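PDB 3VTX: MamA from Candidatus Magnetobacterium bavaricum, which is a tetratricopeptide-repeat (TPR) protein, an all-helical solenoid of the kind that generally serves as a scaffold for binding other proteins. Local coordinates for residues 104-107 with 108-111; 125-128 with 129-133. All coordinates share one frame; numbering follows the deposited sequence.

In the fold
Both contacts are local, and they lie on two helices that follow each other in the chain of this all-helical TPR protein. Contact 1 comes first, where the loop after helix 89-102 turns into the start of helix 107-119; contact 2 is a stretch of helix 123-136, the next helix along. Their centres are about 10 Å apart, and they touch: the ring of Y110 lies against K132 while its CB packs on T133, the rings of Y111 and Y130 meet with their planes at about 45°, and A129 CB packs on Y110 O. Together they give the beginning of one helix and the middle of its antiparallel partner, the helical hairpin from which TPR solenoids are built.

Contact 1: residues 104-107 with 108-111; sequences TVYA and DAYY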
ATOM      1  N   THR A 104      12.060  -3.345  -7.416  1.00 33.98           N
ATOM      2  CA  THR A 104      11.902  -2.279  -8.435  1.00 36.32           C
ATOM      3  C   THR A 104      10.746  -2.544  -9.373  1.00 34.10           C
ATOM      4  O   THR A 104      10.375  -1.670 -10.210  1.00 35.37           O
ATOM      5  CB  THR A 104      13.204  -2.010  -9.208  1.00 39.11           C
ATOM      6  OG1 THR A 104      13.572  -3.213  -9.859  1.00 41.95           O
ATOM      7  CG2 THR A 104      14.327  -1.504  -8.280  1.00 39.92           C
ATOM      8  N   VAL A 105      10.092  -3.675  -9.225  1.00 34.60           N
ATOM      9  CA  VAL A 105       8.849  -3.935  -9.916  1.00 35.63           C
ATOM     10  C   VAL A 105       7.558  -3.989  -9.002  1.00 34.04           C
ATOM     11  O   VAL A 105       6.550  -4.655  -9.319  1.00 34.82           O
ATOM     12  CB  VAL A 105       8.953  -5.110 -10.874  1.00 38.07           C
ATOM     13  CG1 VAL A 105       9.949  -4.749 -11.969  1.00 40.55           C
ATOM     14  CG2 VAL A 105       9.310  -6.412 -10.153  1.00 42.74           C
ATOM     15  N   TYR A 106       7.596  -3.275  -7.868  1.00 32.44           N
ATOM     16  CA  TYR A 106       6.568  -3.398  -6.864  1.00 29.35           C
ATOM     17  C   TYR A 106       5.449  -2.427  -7.253  1.00 30.33           C
ATOM     18  O   TYR A 106       5.425  -1.264  -6.802  1.00 27.10           O
ATOM     19  CB  TYR A 106       7.074  -2.967  -5.498  1.00 30.82           C
ATOM     20  CG  TYR A 106       6.297  -3.433  -4.276  1.00 27.57           C
ATOM     21  CD1 TYR A 106       4.994  -3.914  -4.341  1.00 30.20           C
ATOM     22  CD2 TYR A 106       6.893  -3.348  -3.037  1.00 27.45           C
ATOM     23  CE1 TYR A 106       4.297  -4.306  -3.191  1.00 31.06           C
ATOM     24  CE2 TYR A 106       6.241  -3.786  -1.884  1.00 25.92           C
ATOM     25  CZ  TYR A 106       4.956  -4.251  -1.967  1.00 28.13           C
ATOM     26  OH  TYR A 106       4.343  -4.682  -0.869  1.00 29.05           O
ATOM     27  N   ALA A 107       4.520  -2.903  -8.049  1.00 28.98           N
ATOM     28  CA  ALA A 107       3.506  -1.975  -8.609  1.00 28.22           C
ATOM     29  C   ALA A 107       2.671  -1.271  -7.567  1.00 27.72           C
ATOM     30  O   ALA A 107       2.351  -0.115  -7.739  1.00 26.07           O
ATOM     31  CB  ALA A 107       2.585  -2.770  -9.557  1.00 27.42           C
ATOM     32  N   ASP A 108       2.287  -1.946  -6.500  1.00 27.33           N
ATOM     33  CA  ASP A 108       1.500  -1.301  -5.458  1.00 27.64           C
ATOM     34  C   ASP A 108       2.202  -0.129  -4.801  1.00 25.86           C
ATOM     35  O   ASP A 108       1.544   0.892  -4.474  1.00 22.39           O
ATOM     36  CB  ASP A 108       1.071  -2.299  -4.399  1.00 27.84           C
ATOM     37  CG  ASP A 108      -0.234  -3.048  -4.801  1.00 37.47           C
ATOM     38  OD1 ASP A 108      -1.366  -2.438  -4.887  1.00 42.20           O
ATOM     39  OD2 ASP A 108      -0.095  -4.269  -4.918  1.00 46.93           O
ATOM     40  N   ALA A 109       3.500  -0.264  -4.636  1.00 24.64           N
ATOM     41  CA  ALA A 109       4.309   0.766  -4.064  1.00 24.95           C
ATOM     42  C   ALA A 109       4.439   1.948  -4.966  1.00 23.11           C
ATOM     43  O   ALA A 109       4.390   3.086  -4.470  1.00 23.69           O
ATOM     44  CB  ALA A 109       5.721   0.198  -3.707  1.00 23.99           C
ATOM     45  N   TYR A 110       4.638   1.734  -6.270  1.00 23.39           N
ATOM     46  CA  TYR A 110       4.766   2.855  -7.176  1.00 22.99           C
ATOM     47  C   TYR A 110       3.400   3.592  -7.216  1.00 23.03           C
ATOM     48  O   TYR A 110       3.379   4.827  -7.268  1.00 23.37           O
ATOM     49  CB  TYR A 110       5.058   2.462  -8.587  1.00 24.12           C
ATOM     50  CG  TYR A 110       6.512   2.097  -8.852  1.00 24.66           C
ATOM     51  CD1 TYR A 110       6.859   0.783  -9.007  1.00 30.13           C
ATOM     52  CD2 TYR A 110       7.486   3.063  -8.934  1.00 28.92           C
ATOM     53  CE1 TYR A 110       8.197   0.441  -9.279  1.00 31.11           C
ATOM     54  CE2 TYR A 110       8.851   2.721  -9.200  1.00 29.44           C
ATOM     55  CZ  TYR A 110       9.156   1.386  -9.346  1.00 31.78           C
ATOM     56  OH  TYR A 110      10.496   1.004  -9.685  1.00 31.20           O
ATOM     57  N   TYR A 111       2.297   2.842  -7.236  1.00 22.23           N
ATOM     58  CA  TYR A 111       0.947   3.467  -7.302  1.00 21.73           C
ATOM     59  C   TYR A 111       0.700   4.322  -6.055  1.00 21.40           C
ATOM     60  O   TYR A 111       0.375   5.510  -6.161  1.00 20.21           O
ATOM     61  CB  TYR A 111      -0.176   2.494  -7.553  1.00 20.01           C
ATOM     62  CG  TYR A 111      -1.487   3.158  -7.854  1.00 18.76           C
ATOM     63  CD1 TYR A 111      -1.556   4.046  -8.906  1.00 19.51           C
ATOM     64  CD2 TYR A 111      -2.572   2.996  -7.061  1.00 21.75           C
ATOM     65  CE1 TYR A 111      -2.747   4.732  -9.192  1.00 20.10           C
ATOM     66  CE2 TYR A 111      -3.773   3.697  -7.323  1.00 20.82           C
ATOM     67  CZ  TYR A 111      -3.819   4.542  -8.396  1.00 19.35           C
ATOM     68  OH  TYR A 111      -5.015   5.204  -8.639  1.00 20.41           O
TER
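Y110 reaches back to the loop and donates its hydroxyl to the carbonyl of T104, OH to O 2.7 Å. The hydroxyl approaches 28° out of the plane of that carbonyl. With CG beside its own backbone N (chi1 -79°), the tyrosine lies back along the loop, and T104 O and V105 CA sit at the edge of its ring. Backbone bonds open the helix behind it. Y106, at the N-cap position, offers its O to Y110 N at 3.1 Å, a fairly straight bond, and weakly to A109 N; A107 O then accepts from Y111 N at 3.0 Å. The apolar part lies over a face of the Y106 ring, where A109 CB makes a CH-pi contact 4.1 Å from the centroid. D108 approaches the same ring through CB, 4.0 Å from Y106 CE1, and its carboxylate plane stands at 87° to the ring. Outside the segments, Y77 of helix 73-85 also meets the Y106 ring, while Y111 OH bonds to S146 and R142. Polar and apolar ties thus work together: one tyrosine hydroxyl ties down the loop's T104 carbonyl, and the N-cap residue's ring shelters an alanine methyl of the first turn.

Contact 2: residues 125-128 with 129-133; sequences KAIE and AYEKT
A chi1 of -58° swings the Y130 ring back along the helix, over the preceding turn. A126 O stands 3.1 Å above one face of the ring, nearer its edge than its centre, and the ring's CE2 meets A126 CB at 3.9 Å. That oxygen also accepts Y130 N at 2.8 Å, so the same tyrosine meets it with both amide and ring. A similar torsion in E131 (chi1 -78°) returns its extended chain across I127, whose CG2 touches OE2 of E131 at 3.6 Å. Backbone bonds repeat: A129 N to K125 O, E131 N to I127 O at 2.9 Å, and K132 N to E128 O. One turn on, A129 O takes two donors from opposite faces of its plane, T133 N and T133 OG1, the hydroxyl at 3.0 Å. The side chain of Y130 packs on S146 and I147 of helix 141-153 and on L115 of helix 107-119, and I127 reaches A150 and Y151. E128 and E131 lie on the exposed side. This is a regular amphipathic alpha helix with i to i+4 bonding, the second helix of a TPR-type hairpin packed between its neighbours in the solenoid.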
ATOM      1  N   LYS A 125       6.194  14.148 -10.511  1.00 26.26           N
ATOM      2  CA  LYS A 125       6.606  12.951  -9.768  1.00 25.92           C
ATOM      3  C   LYS A 125       5.540  11.896  -9.691  1.00 24.90           C
ATOM      4  O   LYS A 125       5.826  10.714  -9.726  1.00 24.05           O
ATOM      5  CB  LYS A 125       7.111  13.300  -8.391  1.00 26.56           C
ATOM      6  CG  LYS A 125       8.526  14.063  -8.463  1.00 30.27           C
ATOM      7  CD  LYS A 125       9.156  14.186  -7.168  1.00 35.37           C
ATOM      8  CE  LYS A 125      10.607  14.796  -7.392  1.00 41.53           C
ATOM      9  NZ  LYS A 125      11.017  15.174  -6.056  1.00 47.00           N
ATOM     10  N   ALA A 126       4.309  12.347  -9.516  1.00 24.02           N
ATOM     11  CA  ALA A 126       3.218  11.398  -9.535  1.00 22.36           C
ATOM     12  C   ALA A 126       3.065  10.699 -10.869  1.00 22.60           C
ATOM     13  O   ALA A 126       2.932   9.460 -10.913  1.00 22.74           O
ATOM     14  CB  ALA A 126       1.939  12.111  -9.128  1.00 20.62           C
ATOM     15  N   ILE A 127       3.088  11.463 -11.963  1.00 22.41           N
ATOM     16  CA  ILE A 127       2.956  10.879 -13.285  1.00 22.62           C
ATOM     17  C   ILE A 127       4.088   9.833 -13.481  1.00 23.63           C
ATOM     18  O   ILE A 127       3.821   8.767 -14.058  1.00 25.33           O
ATOM     19  CB  ILE A 127       2.890  11.932 -14.354  1.00 23.21           C
ATOM     20  CG1 ILE A 127       1.593  12.727 -14.212  1.00 22.99           C
ATOM     21  CG2 ILE A 127       3.050  11.254 -15.780  1.00 25.72           C
ATOM     22  CD1 ILE A 127       1.609  14.155 -14.900  1.00 24.26           C
ATOM     23  N   GLU A 128       5.314  10.154 -13.092  1.00 25.89           N
ATOM     24  CA  GLU A 128       6.435   9.202 -13.268  1.00 26.25           C
ATOM     25  C   GLU A 128       6.105   7.863 -12.567  1.00 27.36           C
ATOM     26  O   GLU A 128       6.227   6.784 -13.158  1.00 29.72           O
ATOM     27  CB  GLU A 128       7.718   9.847 -12.710  1.00 28.10           C
ATOM     28  CG  GLU A 128       9.007   8.970 -12.740  1.00 34.16           C
ATOM     29  CD  GLU A 128      10.246   9.744 -12.254  0.50 36.89           C
ATOM     30  OE1 GLU A 128      10.173  10.644 -11.352  0.50 36.25           O
ATOM     31  OE2 GLU A 128      11.298   9.425 -12.788  0.50 42.45           O
ATOM     32  N   ALA A 129       5.589   7.943 -11.335  1.00 26.01           N
ATOM     33  CA  ALA A 129       5.285   6.734 -10.542  1.00 25.09           C
ATOM     34  C   ALA A 129       4.103   5.991 -11.167  1.00 23.69           C
ATOM     35  O   ALA A 129       4.043   4.753 -11.257  1.00 26.12           O
ATOM     36  CB  ALA A 129       4.898   7.138  -9.066  1.00 23.72           C
ATOM     37  N   TYR A 130       3.081   6.726 -11.612  1.00 22.92           N
ATOM     38  CA  TYR A 130       1.972   6.040 -12.274  1.00 21.52           C
ATOM     39  C   TYR A 130       2.355   5.338 -13.615  1.00 23.07           C
ATOM     40  O   TYR A 130       1.769   4.283 -13.946  1.00 24.01           O
ATOM     41  CB  TYR A 130       0.807   6.994 -12.581  1.00 20.41           C
ATOM     42  CG  TYR A 130       0.199   7.720 -11.394  1.00 18.80           C
ATOM     43  CD1 TYR A 130      -0.052   7.063 -10.215  1.00 20.83           C
ATOM     44  CD2 TYR A 130      -0.203   9.079 -11.504  1.00 21.51           C
ATOM     45  CE1 TYR A 130      -0.706   7.728  -9.146  1.00 18.39           C
ATOM     46  CE2 TYR A 130      -0.834   9.767 -10.421  1.00 20.02           C
ATOM     47  CZ  TYR A 130      -1.016   9.077  -9.241  1.00 20.47           C
ATOM     48  OH  TYR A 130      -1.752   9.679  -8.233  1.00 21.80           O
ATOM     49  N   GLU A 131       3.223   5.992 -14.379  1.00 26.25           N
ATOM     50  CA  GLU A 131       3.736   5.454 -15.629  1.00 28.64           C
ATOM     51  C   GLU A 131       4.449   4.135 -15.321  1.00 29.75           C
ATOM     52  O   GLU A 131       4.240   3.130 -16.039  1.00 30.66           O
ATOM     53  CB  GLU A 131       4.664   6.466 -16.294  1.00 29.84           C
ATOM     54  CG  GLU A 131       3.870   7.560 -16.990  1.00 32.19           C
ATOM     55  CD  GLU A 131       4.697   8.610 -17.637  1.00 42.45           C
ATOM     56  OE1 GLU A 131       5.882   8.776 -17.251  1.00 47.55           O
ATOM     57  OE2 GLU A 131       4.160   9.283 -18.558  1.00 42.75           O
ATOM     58  N   LYS A 132       5.202   4.125 -14.232  1.00 29.62           N
ATOM     59  CA  LYS A 132       5.920   2.895 -13.842  1.00 30.50           C
ATOM     60  C   LYS A 132       4.921   1.866 -13.477  1.00 28.19           C
ATOM     61  O   LYS A 132       5.102   0.721 -13.825  1.00 29.41           O
ATOM     62  CB  LYS A 132       6.871   3.136 -12.691  1.00 30.64           C
ATOM     63  CG  LYS A 132       7.827   2.051 -12.391  1.00 38.49           C
ATOM     64  CD  LYS A 132       8.930   1.893 -13.467  1.00 40.68           C
ATOM     65  CE  LYS A 132       9.799   0.643 -13.106  1.00 44.57           C
ATOM     66  NZ  LYS A 132      10.633   0.178 -14.275  1.00 46.66           N
ATOM     67  N   THR A 133       3.825   2.243 -12.750  1.00 27.15           N
ATOM     68  CA  THR A 133       2.765   1.339 -12.395  1.00 26.53           C
ATOM     69  C   THR A 133       2.161   0.674 -13.610  1.00 28.15           C
ATOM     70  O   THR A 133       1.955  -0.523 -13.620  1.00 30.68           O
ATOM     71  CB  THR A 133       1.621   2.016 -11.569  1.00 26.21           C
ATOM     72  OG1 THR A 133       2.189   2.631 -10.373  1.00 25.19           O
ATOM     73  CG2 THR A 133       0.503   1.065 -11.211  1.00 25.52           C
TER